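PDB 4LXR: protein toll, which binds the cleaved, active form of the cytokine Spätzle at the cell surface and switches on Toll signalling in dorsal-ventral patterning and antifungal immunity. Local coordinates for residues L172-R183 / K195-L206. Residues are numbered along the deposited sequence; the frame is centred on the assembly and turned at random.
With EPE (4-(2-hydroxyethyl)-1-piperazine ethanesulfonic acid), chain N.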
loop_
_atom_site.group_PDB
_atom_site.type_symbol
_atom_site.label_atom_id
_atom_site.label_comp_id
_atom_site.label_asym_id
_atom_site.label_seq_id
_atom_site.Cartn_x
_atom_site.Cartn_y
_atom_site.Cartn_z
ATOM N N LEU A 172 -4.697 -12.343 -44.312
ATOM C CA LEU A 172 -4.542 -12.641 -42.886
ATOM C C LEU A 172 -3.202 -12.177 -42.291
ATOM O O LEU A 172 -2.116 -12.463 -42.827
ATOM C CB LEU A 172 -4.791 -14.128 -42.589
ATOM C CG LEU A 172 -5.415 -14.341 -41.199
ATOM C CD1 LEU A 172 -6.735 -13.589 -41.084
ATOM C CD2 LEU A 172 -5.618 -15.837 -40.867
ATOM N N GLU A 173 -3.296 -11.459 -41.175
ATOM C CA GLU A 173 -2.123 -10.965 -40.476
ATOM C C GLU A 173 -1.994 -11.508 -39.065
ATOM O O GLU A 173 -0.874 -11.589 -38.531
ATOM C CB GLU A 173 -2.097 -9.435 -40.476
ATOM C CG GLU A 173 -2.057 -8.850 -41.902
ATOM C CD GLU A 173 -1.653 -7.375 -41.917
ATOM O OE1 GLU A 173 -0.719 -6.989 -41.178
ATOM O OE2 GLU A 173 -2.271 -6.599 -42.662
ATOM N N SER A 174 -3.126 -11.894 -38.473
ATOM C CA SER A 174 -3.140 -12.461 -37.130
ATOM C C SER A 174 -4.051 -13.660 -37.036
ATOM O O SER A 174 -5.183 -13.623 -37.507
ATOM C CB SER A 174 -3.603 -11.418 -36.086
ATOM O OG SER A 174 -3.017 -10.159 -36.384
ATOM N N ILE A 175 -3.542 -14.703 -36.389
ATOM C CA ILE A 175 -4.289 -15.907 -36.103
ATOM C C ILE A 175 -4.311 -16.049 -34.601
ATOM O O ILE A 175 -3.265 -16.006 -33.950
ATOM C CB ILE A 175 -3.597 -17.163 -36.670
ATOM C CG1 ILE A 175 -3.961 -17.340 -38.139
ATOM C CG2 ILE A 175 -4.010 -18.411 -35.874
ATOM C CD1 ILE A 175 -3.047 -18.345 -38.910
ATOM N N GLU A 176 -5.507 -16.211 -34.056
ATOM C CA GLU A 176 -5.655 -16.471 -32.647
ATOM C C GLU A 176 -6.374 -17.814 -32.526
ATOM O O GLU A 176 -7.600 -17.878 -32.642
ATOM C CB GLU A 176 -6.444 -15.333 -31.963
ATOM C CG GLU A 176 -6.751 -15.583 -30.451
ATOM C CD GLU A 176 -5.490 -15.920 -29.650
ATOM O OE1 GLU A 176 -4.927 -15.003 -28.993
ATOM O OE2 GLU A 176 -5.046 -17.096 -29.695
ATOM N N PHE A 177 -5.603 -18.888 -32.335
ATOM C CA PHE A 177 -6.180 -20.229 -32.128
ATOM C C PHE A 177 -5.902 -20.713 -30.724
ATOM O O PHE A 177 -5.964 -21.914 -30.452
ATOM C CB PHE A 177 -5.611 -21.250 -33.127
ATOM C CG PHE A 177 -6.080 -21.045 -34.543
ATOM C CD1 PHE A 177 -7.182 -20.230 -34.811
ATOM C CD2 PHE A 177 -5.428 -21.674 -35.607
ATOM C CE1 PHE A 177 -7.635 -20.023 -36.130
ATOM C CE2 PHE A 177 -5.857 -21.464 -36.947
ATOM C CZ PHE A 177 -6.983 -20.655 -37.204
ATOM N N GLY A 178 -5.570 -19.775 -29.837
ATOM C CA GLY A 178 -5.296 -20.110 -28.458
ATOM C C GLY A 178 -6.479 -20.827 -27.823
ATOM O O GLY A 178 -7.628 -20.549 -28.152
ATOM N N SER A 179 -6.174 -21.771 -26.945
ATOM C CA SER A 179 -7.164 -22.478 -26.139
ATOM C C SER A 179 -8.049 -23.410 -26.953
ATOM O O SER A 179 -9.278 -23.403 -26.847
ATOM C CB SER A 179 -7.998 -21.509 -25.291
ATOM O OG SER A 179 -8.489 -22.184 -24.146
ATOM N N ASN A 180 -7.407 -24.232 -27.767
ATOM C CA ASN A 180 -8.111 -25.248 -28.516
ATOM C C ASN A 180 -7.511 -26.574 -28.141
ATOM O O ASN A 180 -7.011 -26.730 -27.020
ATOM C CB ASN A 180 -8.043 -24.970 -30.023
ATOM C CG ASN A 180 -9.054 -23.915 -30.458
ATOM O OD1 ASN A 180 -10.264 -24.176 -30.496
ATOM N ND2 ASN A 180 -8.566 -22.708 -30.769
ATOM N N LYS A 181 -7.564 -27.540 -29.051
ATOM C CA LYS A 181 -7.005 -28.857 -28.762
ATOM C C LYS A 181 -6.041 -29.295 -29.864
ATOM O O LYS A 181 -5.921 -30.491 -30.158
ATOM C CB LYS A 181 -8.130 -29.889 -28.569
ATOM C CG LYS A 181 -8.895 -29.780 -27.231
ATOM C CD LYS A 181 -10.054 -30.808 -27.206
ATOM C CE LYS A 181 -10.751 -30.904 -25.839
ATOM N NZ LYS A 181 -11.852 -31.946 -25.819
ATOM N N LEU A 182 -5.354 -28.332 -30.475
ATOM C CA LEU A 182 -4.487 -28.647 -31.614
ATOM C C LEU A 182 -3.296 -29.528 -31.234
ATOM O O LEU A 182 -2.578 -29.234 -30.282
ATOM C CB LEU A 182 -4.019 -27.366 -32.322
ATOM C CG LEU A 182 -5.160 -26.648 -33.044
ATOM C CD1 LEU A 182 -4.782 -25.231 -33.445
ATOM C CD2 LEU A 182 -5.623 -27.465 -34.262
ATOM N N ARG A 183 -3.090 -30.607 -31.983
ATOM C CA ARG A 183 -1.970 -31.521 -31.729
ATOM C C ARG A 183 -0.853 -31.354 -32.742
ATOM O O ARG A 183 0.309 -31.689 -32.469
ATOM C CB ARG A 183 -2.425 -32.970 -31.813
ATOM C CG ARG A 183 -3.474 -33.362 -30.829
ATOM C CD ARG A 183 -4.681 -33.956 -31.539
ATOM N NE ARG A 183 -5.343 -34.911 -30.662
ATOM C CZ ARG A 183 -6.218 -34.589 -29.715
ATOM N NH1 ARG A 183 -6.569 -33.318 -29.529
ATOM N NH2 ARG A 183 -6.755 -35.550 -28.967
ATOM N N LYS A 195 1.187 -12.509 -45.757
ATOM C CA LYS A 195 1.301 -11.351 -44.860
ATOM C C LYS A 195 1.182 -11.730 -43.384
ATOM O O LYS A 195 1.181 -10.850 -42.531
ATOM C CB LYS A 195 0.233 -10.279 -45.179
ATOM C CG LYS A 195 0.260 -9.761 -46.623
ATOM C CD LYS A 195 -1.038 -9.039 -47.002
ATOM C CE LYS A 195 -1.243 -7.804 -46.150
ATOM N NZ LYS A 195 -2.287 -6.885 -46.687
ATOM N N LEU A 196 1.091 -13.021 -43.070
ATOM C CA LEU A 196 0.866 -13.424 -41.679
ATOM C C LEU A 196 1.965 -12.935 -40.712
ATOM O O LEU A 196 3.139 -13.233 -40.912
ATOM C CB LEU A 196 0.709 -14.939 -41.566
ATOM C CG LEU A 196 0.309 -15.441 -40.173
ATOM C CD1 LEU A 196 -1.069 -14.910 -39.729
ATOM C CD2 LEU A 196 0.329 -16.952 -40.172
ATOM N N LYS A 197 1.583 -12.183 -39.676
ATOM C CA LYS A 197 2.572 -11.657 -38.721
ATOM C C LYS A 197 2.471 -12.269 -37.330
ATOM O O LYS A 197 3.488 -12.529 -36.690
ATOM C CB LYS A 197 2.492 -10.125 -38.628
ATOM C CG LYS A 197 2.739 -9.418 -39.960
ATOM C CD LYS A 197 2.473 -7.907 -39.846
ATOM C CE LYS A 197 2.814 -7.205 -41.159
ATOM N NZ LYS A 197 1.931 -7.640 -42.320
ATOM N N GLN A 198 1.252 -12.528 -36.869
ATOM C CA GLN A 198 1.057 -13.031 -35.507
ATOM C C GLN A 198 0.409 -14.412 -35.496
ATOM O O GLN A 198 -0.686 -14.615 -36.043
ATOM C CB GLN A 198 0.235 -12.036 -34.656
ATOM C CG GLN A 198 0.133 -12.418 -33.176
ATOM C CD GLN A 198 1.506 -12.520 -32.498
ATOM O OE1 GLN A 198 2.368 -11.658 -32.696
ATOM N NE2 GLN A 198 1.730 -13.607 -31.747
ATOM N N LEU A 199 1.096 -15.357 -34.870
ATOM C CA LEU A 199 0.642 -16.728 -34.805
ATOM C C LEU A 199 0.460 -17.121 -33.348
ATOM O O LEU A 199 1.427 -17.476 -32.674
ATOM C CB LEU A 199 1.671 -17.643 -35.495
ATOM C CG LEU A 199 1.294 -19.128 -35.627
ATOM C CD1 LEU A 199 -0.103 -19.272 -36.208
ATOM C CD2 LEU A 199 2.316 -19.882 -36.504
ATOM N N ASN A 200 -0.772 -17.032 -32.847
ATOM C CA ASN A 200 -1.066 -17.430 -31.478
ATOM C C ASN A 200 -1.605 -18.849 -31.358
ATOM O O ASN A 200 -2.677 -19.160 -31.875
ATOM C CB ASN A 200 -2.051 -16.442 -30.811
ATOM C CG ASN A 200 -1.346 -15.249 -30.215
ATOM O OD1 ASN A 200 -0.138 -15.102 -30.386
ATOM N ND2 ASN A 200 -2.092 -14.382 -29.517
ATOM N N LEU A 201 -0.882 -19.695 -30.628
ATOM C CA LEU A 201 -1.221 -21.112 -30.540
ATOM C C LEU A 201 -1.161 -21.582 -29.107
ATOM O O LEU A 201 -1.010 -22.777 -28.862
ATOM C CB LEU A 201 -0.263 -21.951 -31.385
ATOM C CG LEU A 201 -0.330 -21.678 -32.894
ATOM C CD1 LEU A 201 0.891 -22.237 -33.648
ATOM C CD2 LEU A 201 -1.617 -22.267 -33.461
ATOM N N TRP A 202 -1.300 -20.648 -28.163
ATOM C CA TRP A 202 -1.148 -20.981 -26.733
ATOM C C TRP A 202 -2.290 -21.869 -26.260
ATOM O O TRP A 202 -3.379 -21.875 -26.863
ATOM C CB TRP A 202 -1.053 -19.701 -25.870
ATOM C CG TRP A 202 -2.149 -18.716 -26.164
ATOM C CD1 TRP A 202 -2.184 -17.815 -27.194
ATOM C CD2 TRP A 202 -3.373 -18.548 -25.447
ATOM N NE1 TRP A 202 -3.352 -17.079 -27.150
ATOM C CE2 TRP A 202 -4.101 -17.518 -26.086
ATOM C CE3 TRP A 202 -3.922 -19.153 -24.317
ATOM C CZ2 TRP A 202 -5.354 -17.105 -25.644
ATOM C CZ3 TRP A 202 -5.166 -18.729 -23.869
ATOM C CH2 TRP A 202 -5.862 -17.715 -24.525
ATOM N N SER A 203 -2.027 -22.624 -25.197
ATOM C CA SER A 203 -3.026 -23.500 -24.570
ATOM C C SER A 203 -3.608 -24.475 -25.578
ATOM O O SER A 203 -4.825 -24.619 -25.689
ATOM C CB SER A 203 -4.146 -22.696 -23.906
ATOM O OG SER A 203 -3.680 -22.017 -22.756
ATOM N N ASN A 204 -2.720 -25.115 -26.325
ATOM C CA ASN A 204 -3.088 -26.225 -27.182
ATOM C C ASN A 204 -2.331 -27.448 -26.698
ATOM O O ASN A 204 -1.923 -27.495 -25.543
ATOM C CB ASN A 204 -2.794 -25.889 -28.644
ATOM C CG ASN A 204 -3.899 -25.071 -29.265
ATOM O OD1 ASN A 204 -4.979 -25.599 -29.517
ATOM N ND2 ASN A 204 -3.663 -23.760 -29.464
ATOM N N GLN A 205 -2.128 -28.443 -27.551
ATOM C CA GLN A 205 -1.367 -29.606 -27.102
ATOM C C GLN A 205 -0.376 -30.000 -28.184
ATOM O O GLN A 205 -0.328 -31.150 -28.628
ATOM C CB GLN A 205 -2.282 -30.764 -26.619
ATOM C CG GLN A 205 -3.389 -31.189 -27.607
ATOM C CD GLN A 205 -4.333 -32.265 -27.042
ATOM O OE1 GLN A 205 -5.385 -31.956 -26.490
ATOM N NE2 GLN A 205 -3.956 -33.524 -27.186
ATOM N N LEU A 206 0.408 -29.007 -28.603
ATOM C CA LEU A 206 1.383 -29.160 -29.682
ATOM C C LEU A 206 2.694 -29.755 -29.166
ATOM O O LEU A 206 3.674 -29.044 -28.944
ATOM C CB LEU A 206 1.637 -27.800 -30.350
ATOM C CG LEU A 206 0.432 -27.166 -31.052
ATOM C CD1 LEU A 206 0.692 -25.675 -31.270
ATOM C CD2 LEU A 206 0.118 -27.876 -32.395
HETATM N N1 EPE N . -9.356 -26.329 -23.335
HETATM C C2 EPE N . -9.306 -27.688 -23.925
HETATM C C3 EPE N . -7.989 -28.379 -23.605
HETATM N N4 EPE N . -6.816 -27.558 -23.915
HETATM C C5 EPE N . -6.885 -26.106 -23.897
HETATM C C6 EPE N . -8.282 -25.475 -23.872
HETATM C C7 EPE N . -5.497 -28.129 -23.688
HETATM C C8 EPE N . -5.368 -29.450 -24.428
HETATM O O8 EPE N . -5.696 -29.242 -25.778
HETATM C C9 EPE N . -10.615 -25.680 -23.745
HETATM C C10 EPE N . -11.580 -25.534 -22.577
HETATM S S EPE N . -13.052 -24.547 -22.983
HETATM O O1S EPE N . -12.836 -23.770 -24.211
HETATM O O2S EPE N . -14.183 -25.447 -23.216
HETATM O O3S EPE N . -13.347 -23.653 -21.877
HETATM O O HOH W 1 -3.851 -7.620 -44.545
HETATM O O HOH W 2 -6.432 -21.606 -21.820
HETATM O O HOH W 3 -7.950 -33.469 -27.307
#
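Glu173 meets Lys197 and Gln198 with both ends: its backbone O accepts from Lys197 N (2.8 Å) and Gln198 N, while OE1 forms a salt bridge with Lys197 NZ (3.0 Å), which comes from above the carboxylate plane. Ile175 turns to the hydrophobic side, crossing the Leu196 side chain at about a right angle, CD1 3.9 Å from Leu196 CD2, and its CG2 runs beside Leu199 CD1. At the far end, the Gln205 amide stacks on one face of the Arg183 guanidinium, the planes 20° apart. On the other side of the strands, Glu176 has CG anti to the backbone N (chi1 176°) and bends at chi2, bringing OE1 to Trp202 NE1 (3.2 Å), near the carboxylate plane on the syn side, and to Asn200 ND2 (2.9 Å), above the plane's opposite face; OE1 also bonds Tyr64 of one Spätzle chain. An alanine here would probably leave Trp202 NE1 and that tyrosine without this acceptor, and Gly178 N without its bond to OE2. Asn204 ND2 donates to Phe177 O (3.1 Å) and its OD1 accepts from Leu182 N (2.9 Å), bonds of the asparagine ladder. Parallel strands 174-176 and 198-200 with this ladder are the hallmark of successive leucine-rich repeats, here LRR 2 and LRR 3 of the Toll ectodomain.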